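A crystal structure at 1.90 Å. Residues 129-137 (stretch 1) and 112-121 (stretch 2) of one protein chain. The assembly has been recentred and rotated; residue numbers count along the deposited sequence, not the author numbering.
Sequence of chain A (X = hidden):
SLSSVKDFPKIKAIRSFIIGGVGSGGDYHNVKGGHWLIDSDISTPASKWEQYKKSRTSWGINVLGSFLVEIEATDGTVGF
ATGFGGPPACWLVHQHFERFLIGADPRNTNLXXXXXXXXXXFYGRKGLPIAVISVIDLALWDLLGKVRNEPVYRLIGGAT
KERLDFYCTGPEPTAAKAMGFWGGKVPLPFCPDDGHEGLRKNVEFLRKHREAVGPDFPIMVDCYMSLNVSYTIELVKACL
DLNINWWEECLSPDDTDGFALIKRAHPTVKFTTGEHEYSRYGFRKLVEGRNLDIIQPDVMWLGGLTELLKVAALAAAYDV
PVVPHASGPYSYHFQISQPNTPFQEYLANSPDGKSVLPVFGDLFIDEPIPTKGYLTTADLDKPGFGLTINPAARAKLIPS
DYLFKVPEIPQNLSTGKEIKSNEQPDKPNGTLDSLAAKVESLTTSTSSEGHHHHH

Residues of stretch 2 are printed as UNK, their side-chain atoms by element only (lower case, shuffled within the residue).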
# COMPACT_ATOMS: atom_id res chain seq x y z
N PRO A 129 -1.74 36.33 2.14
CA PRO A 129 -1.70 36.71 0.72
C PRO A 129 -2.90 36.16 -0.06
O PRO A 129 -3.44 36.82 -0.95
CB PRO A 129 -0.38 36.10 0.23
CG PRO A 129 0.46 36.11 1.47
CD PRO A 129 -0.50 35.65 2.53
N ILE A 130 -3.30 34.94 0.29
CA ILE A 130 -4.43 34.29 -0.37
C ILE A 130 -5.74 34.96 0.03
O ILE A 130 -6.68 35.02 -0.75
CB ILE A 130 -4.47 32.78 -0.04
CG1 ILE A 130 -3.10 32.15 -0.32
CG2 ILE A 130 -5.52 32.08 -0.88
CD1 ILE A 130 -2.58 32.41 -1.73
N ALA A 131 -5.79 35.46 1.26
CA ALA A 131 -6.98 36.15 1.73
C ALA A 131 -7.16 37.42 0.89
O ALA A 131 -8.28 37.80 0.54
CB ALA A 131 -6.84 36.50 3.22
N VAL A 132 -6.04 38.06 0.55
CA VAL A 132 -6.09 39.28 -0.26
C VAL A 132 -6.65 38.96 -1.64
O VAL A 132 -7.56 39.64 -2.14
CB VAL A 132 -4.68 39.89 -0.43
CG1 VAL A 132 -4.74 41.11 -1.34
CG2 VAL A 132 -4.11 40.28 0.93
N ILE A 133 -6.11 37.91 -2.25
CA ILE A 133 -6.57 37.49 -3.56
C ILE A 133 -8.06 37.15 -3.52
O ILE A 133 -8.80 37.46 -4.44
CB ILE A 133 -5.78 36.27 -4.06
CG1 ILE A 133 -4.31 36.66 -4.27
CG2 ILE A 133 -6.38 35.75 -5.37
CD1 ILE A 133 -3.41 35.50 -4.65
N SER A 134 -8.49 36.52 -2.43
CA SER A 134 -9.89 36.12 -2.28
C SER A 134 -10.85 37.31 -2.34
O SER A 134 -11.87 37.26 -3.03
CB SER A 134 -10.10 35.39 -0.95
OG SER A 134 -9.31 34.22 -0.87
N VAL A 135 -10.52 38.37 -1.62
CA VAL A 135 -11.37 39.55 -1.60
C VAL A 135 -11.40 40.25 -2.96
O VAL A 135 -12.44 40.76 -3.37
CB VAL A 135 -10.91 40.54 -0.51
CG1 VAL A 135 -11.78 41.78 -0.52
CG2 VAL A 135 -10.98 39.87 0.86
N ILE A 136 -10.27 40.26 -3.65
CA ILE A 136 -10.22 40.88 -4.97
C ILE A 136 -11.10 40.10 -5.93
O ILE A 136 -11.85 40.68 -6.72
CB ILE A 136 -8.77 40.91 -5.51
CG1 ILE A 136 -7.93 41.90 -4.69
CG2 ILE A 136 -8.77 41.29 -6.99
CD1 ILE A 136 -6.44 41.89 -5.03
N ASP A 137 -11.02 38.77 -5.85
CA ASP A 137 -11.82 37.90 -6.71
C ASP A 137 -13.30 38.12 -6.45
O ASP A 137 -14.09 38.20 -7.38
CB ASP A 137 -11.46 36.43 -6.46
CG ASP A 137 -12.20 35.48 -7.39
OD1 ASP A 137 -11.91 35.48 -8.60
OD2 ASP A 137 -13.07 34.73 -6.90
N UNK A 112 -7.02 35.93 -14.18
CA UNK A 112 -6.62 36.81 -13.09
C UNK A 112 -6.25 36.05 -11.81
O UNK A 112 -5.31 36.43 -11.12
c UNK A 112 -9.12 39.72 -13.66
c UNK A 112 -7.71 37.84 -12.82
c UNK A 112 -7.98 38.78 -14.00
c UNK A 112 -6.72 39.56 -14.34
N UNK A 113 -6.98 34.99 -11.50
CA UNK A 113 -6.64 34.24 -10.29
C UNK A 113 -5.30 33.52 -10.44
O UNK A 113 -4.47 33.55 -9.53
c UNK A 113 -6.73 31.10 -8.97
c UNK A 113 -7.33 32.34 -8.78
c UNK A 113 -6.26 30.35 -7.89
c UNK A 113 -7.00 32.08 -6.39
c UNK A 113 -6.39 30.84 -6.60
c UNK A 113 -7.71 33.19 -9.95
c UNK A 113 -7.46 32.82 -7.48
N UNK A 114 -5.10 32.86 -11.57
CA UNK A 114 -3.85 32.14 -11.80
C UNK A 114 -2.67 33.10 -11.73
O UNK A 114 -1.62 32.76 -11.19
o UNK A 114 -5.83 29.00 -11.55
c UNK A 114 -4.93 30.37 -13.29
c UNK A 114 -4.81 29.29 -12.23
o UNK A 114 -3.71 28.73 -12.07
c UNK A 114 -3.86 31.44 -13.16
N UNK A 115 -2.83 34.29 -12.28
CA UNK A 115 -1.75 35.26 -12.26
C UNK A 115 -1.43 35.72 -10.84
O UNK A 115 -0.28 35.71 -10.42
n UNK A 115 -1.76 37.31 -16.69
c UNK A 115 -2.38 37.33 -15.51
c UNK A 115 -2.08 36.47 -13.15
o UNK A 115 -3.09 38.27 -15.15
c UNK A 115 -2.19 36.11 -14.63
N UNK A 116 -2.46 36.13 -10.10
CA UNK A 116 -2.24 36.59 -8.74
C UNK A 116 -1.68 35.47 -7.86
O UNK A 116 -0.79 35.71 -7.04
c UNK A 116 -4.07 38.39 -8.81
se UNK A 116 -5.55 39.16 -7.84
c UNK A 116 -3.54 37.13 -8.14
c UNK A 116 -6.98 38.05 -8.52
N UNK A 117 -2.20 34.26 -8.02
CA UNK A 117 -1.74 33.14 -7.20
C UNK A 117 -0.31 32.71 -7.53
O UNK A 117 0.53 32.58 -6.64
c UNK A 117 -2.32 30.80 -6.43
c UNK A 117 -2.67 31.94 -7.36
c UNK A 117 -1.45 29.78 -6.83
c UNK A 117 -2.80 30.77 -5.12
c UNK A 117 -1.08 28.76 -5.96
c UNK A 117 -1.57 28.75 -4.66
c UNK A 117 -2.43 29.75 -4.23
o UNK A 117 -1.20 27.74 -3.79
N UNK A 118 -0.03 32.50 -8.81
CA UNK A 118 1.30 32.05 -9.19
C UNK A 118 2.37 33.13 -9.03
O UNK A 118 3.52 32.82 -8.75
c UNK A 118 0.49 30.18 -10.73
n UNK A 118 1.77 29.10 -12.60
c UNK A 118 2.34 27.97 -12.19
c UNK A 118 1.28 31.50 -10.63
c UNK A 118 0.47 29.60 -12.14
n UNK A 118 1.74 27.19 -11.29
n UNK A 118 3.50 27.58 -12.71
N UNK A 119 1.98 34.40 -9.18
CA UNK A 119 2.94 35.49 -9.03
C UNK A 119 3.28 35.75 -7.56
O UNK A 119 4.30 36.36 -7.26
c UNK A 119 2.39 36.76 -9.66
N UNK A 120 2.43 35.28 -6.64
CA UNK A 120 2.69 35.48 -5.22
C UNK A 120 3.08 34.20 -4.50
O UNK A 120 3.17 34.17 -3.27
o UNK A 120 0.33 35.24 -4.67
c UNK A 120 1.45 36.08 -4.54
N UNK A 121 3.32 33.13 -5.26
CA UNK A 121 3.70 31.87 -4.65
C UNK A 121 4.98 31.94 -3.84
O UNK A 121 5.14 31.20 -2.86
c UNK A 121 4.40 28.54 -7.79
se UNK A 121 2.71 28.41 -6.86
c UNK A 121 2.54 30.26 -6.27
c UNK A 121 3.85 30.76 -5.70

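Position 112 carries four side-chain carbons, forked at the second. Its CA-to-CB bond points toward stretch 1, yet the side chain makes no contact with it. The fork after a CH2 marks Leu112, an apolar residue suited to a buried site.

Position 113 has one carbon leading to a ring of six carbons, with no heteroatom. A ring carbon lies 3.8 Å from Ile133 CG2, which meets the ring obliquely. This is Phe113, the near atom being CD1; an apolar ring suits packing against a branched aliphatic neighbour.

Position 114 shows three carbons, the third bearing two oxygens, and is out of reach of stretch 1. This is Glu114, whose carboxylate, though buried, is hydrogen-bonded elsewhere in the structure.

Position 115 has the same carbon skeleton, but ends in one oxygen and one nitrogen, and is also out of reach. The amide is that of Gln115, whose apolar carbons fit a buried site, though its end is polar.

Position 116 is an unbranched chain of two carbons, selenium and a terminal carbon. Its CB is 3.9 Å from Ile133 CD1, and its selenium is 4.0 Å from Ile136 CG2. This is selenomethionine, Met116, whose long apolar chain can touch two isoleucines one turn apart.

Position 117 has one carbon and a six-carbon ring bearing an oxygen. The CA-to-CB bond points sideways, but the ring comes nearer, one of its carbons packing 3.7 Å from Ile130 CD1. This is Tyr117, the carbon being CE1. Its hydroxyl is hydrogen-bonded elsewhere, so the ring can serve as an apolar surface while its polar end is satisfied.

Position 118 bears three carbons, a nitrogen, and a carbon carrying two more nitrogens; its CA-to-CB bond points away from stretch 1. Partial exposure suits the charged guanidinium of Arg118.

Position 119 has a single carbon and makes no contact with stretch 1. It is Ala119, whose methyl takes little room in a buried place.

Position 120 has one carbon and one oxygen, the oxygen 3.7 Å from Ile133 CD1. This is Ser120; its OG donates a hydrogen bond to Met116 O at 2.7 Å, satisfying the small polar group beside an apolar methyl.

Position 121 repeats the selenium chain of 116; its CA-to-CB bond points away from stretch 1. It is Met121, also selenomethionine, a flexible apolar chain suited to burial.

The helices run nearly antiparallel, at 164°. Ile133 is the centre: its CD1 also lies 3.6 Å from Met116 O. Ile130 and Ile136 extend the packing. No hydrogen bond crosses; the contact rests on apolar packing.

Stretch 2 (112-121) LFEQMYRASM
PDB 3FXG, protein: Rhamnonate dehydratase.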